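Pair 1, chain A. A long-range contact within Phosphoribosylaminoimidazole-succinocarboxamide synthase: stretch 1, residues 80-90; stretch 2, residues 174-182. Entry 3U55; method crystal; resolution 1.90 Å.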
# COMPACT_ATOMS: atom_id res chain seq x y z
N VAL A 80 -31.43 -4.90 0.36
CA VAL A 80 -30.28 -4.67 -0.51
C VAL A 80 -30.10 -5.84 -1.47
O VAL A 80 -30.51 -6.97 -1.19
CB VAL A 80 -28.96 -4.41 0.31
CG1 VAL A 80 -29.09 -3.15 1.16
CG2 VAL A 80 -28.58 -5.62 1.18
N GLU A 81 -29.50 -5.55 -2.63
CA GLU A 81 -29.20 -6.54 -3.65
C GLU A 81 -28.08 -7.47 -3.18
O GLU A 81 -27.08 -7.01 -2.62
CB GLU A 81 -28.78 -5.80 -4.92
CG GLU A 81 -28.55 -6.66 -6.14
CD GLU A 81 -28.09 -5.84 -7.34
OE1 GLU A 81 -27.82 -4.63 -7.17
OE2 GLU A 81 -28.00 -6.41 -8.44
N LYS A 82 -28.25 -8.77 -3.40
CA LYS A 82 -27.16 -9.73 -3.17
C LYS A 82 -26.08 -9.57 -4.23
O LYS A 82 -26.38 -9.45 -5.42
CB LYS A 82 -27.68 -11.18 -3.15
CG LYS A 82 -26.64 -12.21 -2.71
CD LYS A 82 -27.17 -13.64 -2.70
CE LYS A 82 -26.14 -14.58 -2.09
NZ LYS A 82 -26.55 -16.01 -2.15
N LEU A 83 -24.82 -9.55 -3.79
CA LEU A 83 -23.67 -9.38 -4.68
C LEU A 83 -22.57 -10.36 -4.35
O LEU A 83 -22.49 -10.85 -3.22
CB LEU A 83 -23.11 -7.96 -4.56
CG LEU A 83 -24.01 -6.75 -4.79
CD1 LEU A 83 -23.32 -5.48 -4.29
CD2 LEU A 83 -24.41 -6.60 -6.26
N ASP A 84 -21.72 -10.66 -5.33
CA ASP A 84 -20.45 -11.31 -5.08
C ASP A 84 -19.50 -10.22 -4.62
O ASP A 84 -19.05 -9.40 -5.43
CB ASP A 84 -19.93 -11.99 -6.35
CG ASP A 84 -20.67 -13.28 -6.68
OD1 ASP A 84 -21.29 -13.88 -5.77
OD2 ASP A 84 -20.63 -13.70 -7.86
N MET A 85 -19.21 -10.20 -3.33
CA MET A 85 -18.48 -9.09 -2.72
C MET A 85 -16.99 -9.14 -3.00
O MET A 85 -16.38 -10.21 -2.95
CB MET A 85 -18.73 -9.03 -1.21
CG MET A 85 -20.16 -8.62 -0.81
SD MET A 85 -20.66 -6.95 -1.31
CE MET A 85 -19.53 -5.97 -0.32
N TYR A 86 -16.40 -7.99 -3.30
CA TYR A 86 -14.94 -7.88 -3.33
C TYR A 86 -14.43 -7.83 -1.89
O TYR A 86 -15.03 -7.15 -1.05
CB TYR A 86 -14.49 -6.62 -4.06
CG TYR A 86 -14.73 -6.63 -5.55
CD1 TYR A 86 -13.90 -7.36 -6.40
CD2 TYR A 86 -15.79 -5.91 -6.11
CE1 TYR A 86 -14.11 -7.37 -7.78
CE2 TYR A 86 -16.02 -5.92 -7.48
CZ TYR A 86 -15.17 -6.65 -8.31
OH TYR A 86 -15.40 -6.65 -9.67
N PRO A 87 -13.30 -8.51 -1.61
CA PRO A 87 -12.71 -8.47 -0.28
C PRO A 87 -11.90 -7.18 -0.08
O PRO A 87 -10.73 -7.23 0.28
CB PRO A 87 -11.79 -9.70 -0.26
CG PRO A 87 -11.40 -9.89 -1.67
CD PRO A 87 -12.54 -9.39 -2.53
N LEU A 88 -12.55 -6.04 -0.32
CA LEU A 88 -11.88 -4.74 -0.27
C LEU A 88 -12.59 -3.74 0.60
O LEU A 88 -13.82 -3.73 0.69
CB LEU A 88 -11.76 -4.12 -1.68
CG LEU A 88 -11.01 -4.86 -2.79
CD1 LEU A 88 -11.24 -4.14 -4.13
CD2 LEU A 88 -9.52 -5.00 -2.47
N GLU A 89 -11.81 -2.87 1.24
CA GLU A 89 -12.30 -1.61 1.76
C GLU A 89 -11.60 -0.52 0.95
O GLU A 89 -10.38 -0.51 0.85
CB GLU A 89 -12.03 -1.48 3.26
CG GLU A 89 -12.92 -2.41 4.09
CD GLU A 89 -12.54 -2.46 5.57
OE1 GLU A 89 -13.13 -3.29 6.29
OE2 GLU A 89 -11.66 -1.68 6.00
N VAL A 90 -12.39 0.37 0.35
CA VAL A 90 -11.85 1.41 -0.53
C VAL A 90 -12.01 2.73 0.19
O VAL A 90 -13.13 3.16 0.46
CB VAL A 90 -12.56 1.42 -1.90
CG1 VAL A 90 -11.96 2.47 -2.84
CG2 VAL A 90 -12.49 0.04 -2.55
N PHE A 174 -13.85 8.77 3.56
CA PHE A 174 -14.91 7.77 3.71
C PHE A 174 -14.45 6.42 3.19
O PHE A 174 -13.50 6.33 2.41
CB PHE A 174 -16.23 8.21 3.03
CG PHE A 174 -16.11 8.41 1.55
CD1 PHE A 174 -16.50 7.41 0.66
CD2 PHE A 174 -15.61 9.61 1.03
CE1 PHE A 174 -16.39 7.59 -0.72
CE2 PHE A 174 -15.50 9.80 -0.36
CZ PHE A 174 -15.89 8.77 -1.23
N LYS A 175 -15.14 5.37 3.64
CA LYS A 175 -14.80 4.00 3.28
C LYS A 175 -15.96 3.34 2.54
O LYS A 175 -17.11 3.38 3.00
CB LYS A 175 -14.46 3.21 4.54
CG LYS A 175 -13.91 1.81 4.28
N LEU A 176 -15.65 2.75 1.38
CA LEU A 176 -16.64 2.03 0.59
C LEU A 176 -16.31 0.55 0.45
O LEU A 176 -15.15 0.13 0.54
CB LEU A 176 -16.75 2.62 -0.82
CG LEU A 176 -17.11 4.10 -1.01
CD1 LEU A 176 -17.11 4.43 -2.50
CD2 LEU A 176 -18.44 4.48 -0.37
N GLU A 177 -17.35 -0.24 0.21
CA GLU A 177 -17.19 -1.63 -0.23
C GLU A 177 -18.00 -1.81 -1.50
O GLU A 177 -18.94 -1.07 -1.76
CB GLU A 177 -17.64 -2.61 0.87
CG GLU A 177 -16.91 -2.41 2.20
CD GLU A 177 -17.12 -3.55 3.18
OE1 GLU A 177 -17.71 -4.59 2.80
OE2 GLU A 177 -16.68 -3.41 4.34
N PHE A 178 -17.62 -2.80 -2.30
CA PHE A 178 -18.22 -3.06 -3.60
C PHE A 178 -18.40 -4.55 -3.80
O PHE A 178 -17.69 -5.36 -3.19
CB PHE A 178 -17.31 -2.56 -4.72
CG PHE A 178 -17.16 -1.07 -4.79
CD1 PHE A 178 -18.00 -0.30 -5.59
CD2 PHE A 178 -16.15 -0.43 -4.07
CE1 PHE A 178 -17.85 1.08 -5.67
CE2 PHE A 178 -15.99 0.95 -4.14
CZ PHE A 178 -16.84 1.71 -4.94
N GLY A 179 -19.32 -4.90 -4.68
CA GLY A 179 -19.50 -6.27 -5.12
C GLY A 179 -19.91 -6.27 -6.58
O GLY A 179 -20.16 -5.21 -7.17
N LYS A 180 -20.00 -7.46 -7.15
CA LYS A 180 -20.37 -7.63 -8.54
C LYS A 180 -21.76 -8.27 -8.64
O LYS A 180 -22.05 -9.24 -7.94
CB LYS A 180 -19.31 -8.49 -9.23
CG LYS A 180 -19.18 -8.22 -10.71
CD LYS A 180 -17.74 -8.35 -11.19
CE LYS A 180 -17.29 -9.79 -11.31
NZ LYS A 180 -15.99 -9.90 -12.05
N ASP A 181 -22.61 -7.70 -9.49
CA ASP A 181 -23.98 -8.20 -9.68
C ASP A 181 -23.99 -9.29 -10.75
O ASP A 181 -22.94 -9.65 -11.29
CB ASP A 181 -24.98 -7.05 -9.96
CG ASP A 181 -24.78 -6.39 -11.33
OD1 ASP A 181 -24.14 -6.97 -12.23
OD2 ASP A 181 -25.29 -5.26 -11.51
N LYS A 182 -25.17 -9.83 -11.06
CA LYS A 182 -25.24 -10.95 -11.99
C LYS A 182 -24.85 -10.58 -13.43
O LYS A 182 -24.43 -11.45 -14.20
CB LYS A 182 -26.61 -11.64 -11.93
CG LYS A 182 -26.85 -12.37 -10.61
CD LYS A 182 -28.27 -12.90 -10.50
O HOH W 1 -27.18 -4.19 -9.80
O HOH W 2 -27.61 -9.22 -9.73
O HOH W 3 -15.48 -4.43 -1.30
O HOH W 4 -16.60 -7.06 1.17

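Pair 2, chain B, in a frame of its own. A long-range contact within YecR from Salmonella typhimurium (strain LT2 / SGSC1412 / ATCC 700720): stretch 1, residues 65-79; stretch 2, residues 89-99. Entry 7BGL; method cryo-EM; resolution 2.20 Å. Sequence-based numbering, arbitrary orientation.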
# COMPACT_ATOMS: atom_id res chain seq x y z
N GLY B 65 14.62 -29.05 -104.26
CA GLY B 65 13.60 -28.32 -105.00
C GLY B 65 13.95 -26.88 -105.31
O GLY B 65 13.24 -26.25 -106.09
N TYR B 66 15.03 -26.36 -104.74
CA TYR B 66 15.43 -24.98 -104.95
C TYR B 66 16.42 -24.89 -106.11
O TYR B 66 16.61 -25.84 -106.87
CB TYR B 66 16.00 -24.39 -103.66
CG TYR B 66 15.11 -24.59 -102.45
CD1 TYR B 66 15.20 -25.74 -101.68
CD2 TYR B 66 14.18 -23.62 -102.08
CE1 TYR B 66 14.39 -25.92 -100.57
CE2 TYR B 66 13.37 -23.79 -100.98
CZ TYR B 66 13.48 -24.94 -100.23
OH TYR B 66 12.67 -25.12 -99.13
N ALA B 67 17.05 -23.73 -106.26
CA ALA B 67 18.05 -23.50 -107.29
C ALA B 67 18.65 -22.11 -107.07
O ALA B 67 18.19 -21.35 -106.22
CB ALA B 67 17.46 -23.62 -108.70
N ASP B 68 19.68 -21.79 -107.85
CA ASP B 68 20.33 -20.49 -107.81
C ASP B 68 20.86 -20.18 -106.41
O ASP B 68 20.42 -19.26 -105.72
CB ASP B 68 19.37 -19.39 -108.29
CG ASP B 68 20.03 -18.03 -108.36
OD1 ASP B 68 20.83 -17.80 -109.30
OD2 ASP B 68 19.76 -17.18 -107.48
N ALA B 69 21.83 -20.99 -105.98
CA ALA B 69 22.43 -20.82 -104.67
C ALA B 69 23.15 -19.47 -104.58
O ALA B 69 23.74 -19.00 -105.55
CB ALA B 69 23.41 -21.96 -104.38
N VAL B 70 23.08 -18.86 -103.40
CA VAL B 70 23.71 -17.57 -103.12
C VAL B 70 24.59 -17.72 -101.90
O VAL B 70 24.19 -18.33 -100.90
CB VAL B 70 22.66 -16.47 -102.91
CG1 VAL B 70 23.34 -15.13 -102.65
CG2 VAL B 70 21.74 -16.37 -104.12
N SER B 71 25.81 -17.17 -101.97
CA SER B 71 26.75 -17.29 -100.86
C SER B 71 26.18 -16.68 -99.58
O SER B 71 26.19 -17.31 -98.52
CB SER B 71 28.08 -16.63 -101.22
OG SER B 71 28.76 -17.38 -102.21
N PHE B 72 25.74 -15.42 -99.66
CA PHE B 72 24.94 -14.78 -98.62
C PHE B 72 25.69 -14.62 -97.30
O PHE B 72 25.19 -13.97 -96.38
CB PHE B 72 23.62 -15.55 -98.41
CG PHE B 72 23.66 -16.60 -97.32
CD1 PHE B 72 23.61 -16.25 -95.98
CD2 PHE B 72 23.69 -17.95 -97.64
CE1 PHE B 72 23.64 -17.21 -94.99
CE2 PHE B 72 23.72 -18.92 -96.65
CZ PHE B 72 23.69 -18.55 -95.33
N GLY B 73 26.90 -15.16 -97.20
CA GLY B 73 27.62 -15.21 -95.94
C GLY B 73 29.11 -15.03 -96.07
O GLY B 73 29.63 -14.56 -97.08
N GLN B 74 29.82 -15.41 -95.00
CA GLN B 74 31.26 -15.32 -94.89
C GLN B 74 31.81 -16.64 -94.37
O GLN B 74 31.13 -17.35 -93.62
CB GLN B 74 31.67 -14.19 -93.94
CG GLN B 74 33.13 -13.79 -94.01
CD GLN B 74 33.55 -12.90 -92.85
OE1 GLN B 74 32.79 -12.70 -91.91
NE2 GLN B 74 34.76 -12.37 -92.93
N PRO B 75 33.04 -17.00 -94.76
CA PRO B 75 33.61 -18.27 -94.29
C PRO B 75 33.72 -18.30 -92.77
O PRO B 75 34.02 -17.29 -92.13
CB PRO B 75 34.99 -18.31 -94.96
CG PRO B 75 35.26 -16.90 -95.38
CD PRO B 75 33.93 -16.30 -95.69
N VAL B 76 33.48 -19.48 -92.20
CA VAL B 76 33.56 -19.71 -90.77
C VAL B 76 34.62 -20.77 -90.51
O VAL B 76 34.56 -21.86 -91.09
CB VAL B 76 32.20 -20.13 -90.18
CG1 VAL B 76 32.36 -20.52 -88.72
CG2 VAL B 76 31.19 -19.01 -90.34
N GLY B 77 35.57 -20.46 -89.63
CA GLY B 77 36.63 -21.39 -89.32
C GLY B 77 36.65 -21.83 -87.87
O GLY B 77 36.87 -21.02 -86.97
N THR B 78 36.42 -23.12 -87.63
CA THR B 78 36.44 -23.70 -86.29
C THR B 78 37.45 -24.84 -86.26
O THR B 78 37.45 -25.69 -87.15
CB THR B 78 35.06 -24.21 -85.88
OG1 THR B 78 34.66 -25.28 -86.75
CG2 THR B 78 34.03 -23.09 -85.97
N CYS B 79 38.30 -24.84 -85.24
CA CYS B 79 39.31 -25.89 -85.12
C CYS B 79 38.65 -27.25 -84.93
O CYS B 79 37.69 -27.39 -84.17
CB CYS B 79 40.24 -25.59 -83.95
SG CYS B 79 41.84 -26.43 -84.03
N ASN B 89 44.34 -28.69 -87.24
CA ASN B 89 43.49 -28.53 -88.41
C ASN B 89 42.37 -27.54 -88.11
O ASN B 89 41.89 -27.45 -86.98
CB ASN B 89 42.89 -29.86 -88.86
CG ASN B 89 42.06 -29.73 -90.12
OD1 ASN B 89 42.54 -29.26 -91.15
ND2 ASN B 89 40.80 -30.15 -90.05
N THR B 90 41.98 -26.79 -89.13
CA THR B 90 40.89 -25.83 -89.03
C THR B 90 39.87 -26.11 -90.12
O THR B 90 40.23 -26.26 -91.29
CB THR B 90 41.40 -24.39 -89.14
OG1 THR B 90 42.34 -24.13 -88.09
CG2 THR B 90 40.25 -23.40 -89.04
N ARG B 91 38.60 -26.17 -89.74
CA ARG B 91 37.52 -26.39 -90.69
C ARG B 91 36.88 -25.06 -91.06
O ARG B 91 36.47 -24.29 -90.18
CB ARG B 91 36.46 -27.33 -90.11
CG ARG B 91 36.94 -28.76 -89.94
CD ARG B 91 36.88 -29.52 -91.26
NE ARG B 91 37.32 -30.90 -91.11
CZ ARG B 91 36.57 -31.88 -90.62
NH1 ARG B 91 35.33 -31.66 -90.21
NH2 ARG B 91 37.08 -33.10 -90.53
N PHE B 92 36.80 -24.78 -92.36
CA PHE B 92 36.18 -23.57 -92.87
C PHE B 92 34.90 -23.94 -93.61
O PHE B 92 34.92 -24.83 -94.47
CB PHE B 92 37.13 -22.80 -93.79
CG PHE B 92 38.26 -22.13 -93.06
CD1 PHE B 92 39.45 -22.79 -92.84
CD2 PHE B 92 38.12 -20.83 -92.60
CE1 PHE B 92 40.49 -22.17 -92.17
CE2 PHE B 92 39.15 -20.20 -91.92
CZ PHE B 92 40.34 -20.88 -91.71
N THR B 93 33.81 -23.26 -93.28
CA THR B 93 32.49 -23.57 -93.81
C THR B 93 31.99 -22.45 -94.71
O THR B 93 32.21 -21.27 -94.44
CB THR B 93 31.49 -23.82 -92.68
OG1 THR B 93 31.21 -22.58 -92.01
CG2 THR B 93 32.05 -24.81 -91.68
N LEU B 94 31.30 -22.84 -95.78
CA LEU B 94 30.66 -21.92 -96.71
C LEU B 94 29.18 -22.25 -96.75
O LEU B 94 28.81 -23.41 -96.97
CB LEU B 94 31.28 -22.02 -98.10
CG LEU B 94 32.75 -21.59 -98.23
CD1 LEU B 94 33.26 -21.84 -99.63
CD2 LEU B 94 32.91 -20.12 -97.85
N SER B 95 28.34 -21.24 -96.55
CA SER B 95 26.89 -21.42 -96.50
C SER B 95 26.24 -20.80 -97.73
O SER B 95 26.68 -19.76 -98.22
CB SER B 95 26.31 -20.80 -95.23
OG SER B 95 26.67 -19.43 -95.12
N TRP B 96 25.20 -21.46 -98.23
CA TRP B 96 24.45 -21.00 -99.38
C TRP B 96 22.96 -21.18 -99.11
O TRP B 96 22.55 -22.18 -98.52
CB TRP B 96 24.84 -21.77 -100.65
CG TRP B 96 26.32 -21.84 -100.89
CD1 TRP B 96 27.22 -22.60 -100.21
CD2 TRP B 96 27.06 -21.12 -101.88
NE1 TRP B 96 28.49 -22.40 -100.71
CE2 TRP B 96 28.41 -21.49 -101.74
CE3 TRP B 96 26.72 -20.20 -102.88
CZ2 TRP B 96 29.42 -20.98 -102.55
CZ3 TRP B 96 27.72 -19.69 -103.68
CH2 TRP B 96 29.05 -20.08 -103.51
N GLN B 97 22.17 -20.20 -99.53
CA GLN B 97 20.72 -20.23 -99.36
C GLN B 97 20.08 -20.41 -100.74
O GLN B 97 20.05 -19.47 -101.54
CB GLN B 97 20.23 -18.95 -98.69
CG GLN B 97 18.76 -18.97 -98.30
CD GLN B 97 17.91 -18.09 -99.19
OE1 GLN B 97 18.39 -17.13 -99.78
NE2 GLN B 97 16.63 -18.43 -99.29
N CYS B 98 19.59 -21.61 -101.01
CA CYS B 98 18.97 -21.88 -102.29
C CYS B 98 17.71 -21.04 -102.46
O CYS B 98 16.92 -20.87 -101.53
CB CYS B 98 18.63 -23.37 -102.42
SG CYS B 98 20.01 -24.50 -102.13
N ARG B 99 17.52 -20.51 -103.67
CA ARG B 99 16.37 -19.67 -103.96
C ARG B 99 15.83 -19.92 -105.36
O ARG B 99 15.53 -21.06 -105.72
CB ARG B 99 16.74 -18.19 -103.80
CG ARG B 99 16.84 -17.73 -102.36
CD ARG B 99 16.92 -16.21 -102.26
NE ARG B 99 18.11 -15.68 -102.91
CZ ARG B 99 18.44 -14.40 -102.94
NH1 ARG B 99 17.69 -13.48 -102.35
NH2 ARG B 99 19.55 -14.03 -103.57

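In both pairs the first stretch runs antiparallel to the second with an irregular segment along the way; pair 1 has a short ladder on each side of it, whereas in pair 2 the ladder is V76(B)-C79(B) and the earlier part, though it follows the same path, is loop. The N, CA and C atoms of 14 central residues superpose with an RMSD of 1.0 Å. The strand axes cross at similar angles, 146° between 88-90 and 174-176 in pair 1 and 152° between 76-79 and 89-97 in pair 2.

One rung that is a hydrogen-bonded bridge in both pairs is V90(A)/L176(A), which falls on V76(B)/T93(B). Both are closed from both sides: V90(A) N to L176(A) O is 2.8 Å and L176(A) N to V90(A) O 2.7 Å, while V76(B) N to T93(B) O is 3.1 Å and T93(B) N to V76(B) O 2.7 Å. The side chains of each rung lie on one face of the sheet. In pair 1 the filling is aliphatic, with V90(A) CB 4.5 Å from L176(A) CB, and V90(A) CG2 reaches the edge of the F178(A) ring, 4.0 Å from F178(A) CE2. In pair 2 the smaller T93(B) takes the place of leucine, and its OG1 lies 3.2 Å from V76(B) CB; S95(B), at the position of F178(A), brings no ring to this side.

Beyond the loop, D84(A) matches V70(B) and K180(A) matches Q97(B). Pair 1 closes this rung twice, D84(A) N to K180(A) O at 3.0 Å and K180(A) N to D84(A) O at 2.8 Å; across the stretches pair 2 keeps one of these bonds, Q97(B) N to V70(B) O at 3.1 Å.

The sharpest exchange is G179(A) for W96(B). Without a side chain, G179(A) lets the backbones close in, its CA 3.8 Å from M85(A) CA; a CB here would clash with L83(A) CB and M85(A) SD. At the matched site W96(B) turns its indole against the first stretch: S71(B), which replaces M85(A), lies over one ring face, with its CA 4.0 Å from the centroid of the six-membered ring, and A69(B) CB, in place of leucine L83(A), packs 4.0 Å from W96(B) CB. Small residues thus face the large one in pair 2, whereas in pair 1 larger side chains flank the glycine.

Y86(A) and F72(B) both put an aromatic ring at the loop, their side-chain centres 1.1 Å apart although their CA atoms differ by 2.0 Å. Y86(A) N donates to F178(A) O at 2.9 Å, and Y86(A) CD2 packs 3.9 Å from F178(A) CB. F72(B), with phi at 65°, points toward the second stretch and sets its ring edge against the backbone of W96(B), with F72(B) CE2 3.3 Å from W96(B) N. In pair 1 the loop opening holds a water that accepts from F178(A) N, its oxygen 2.9 Å from that atom, and lies 2.8 Å from Y86(A) O and 2.7 Å from L88(A) O, bridging the separated backbones.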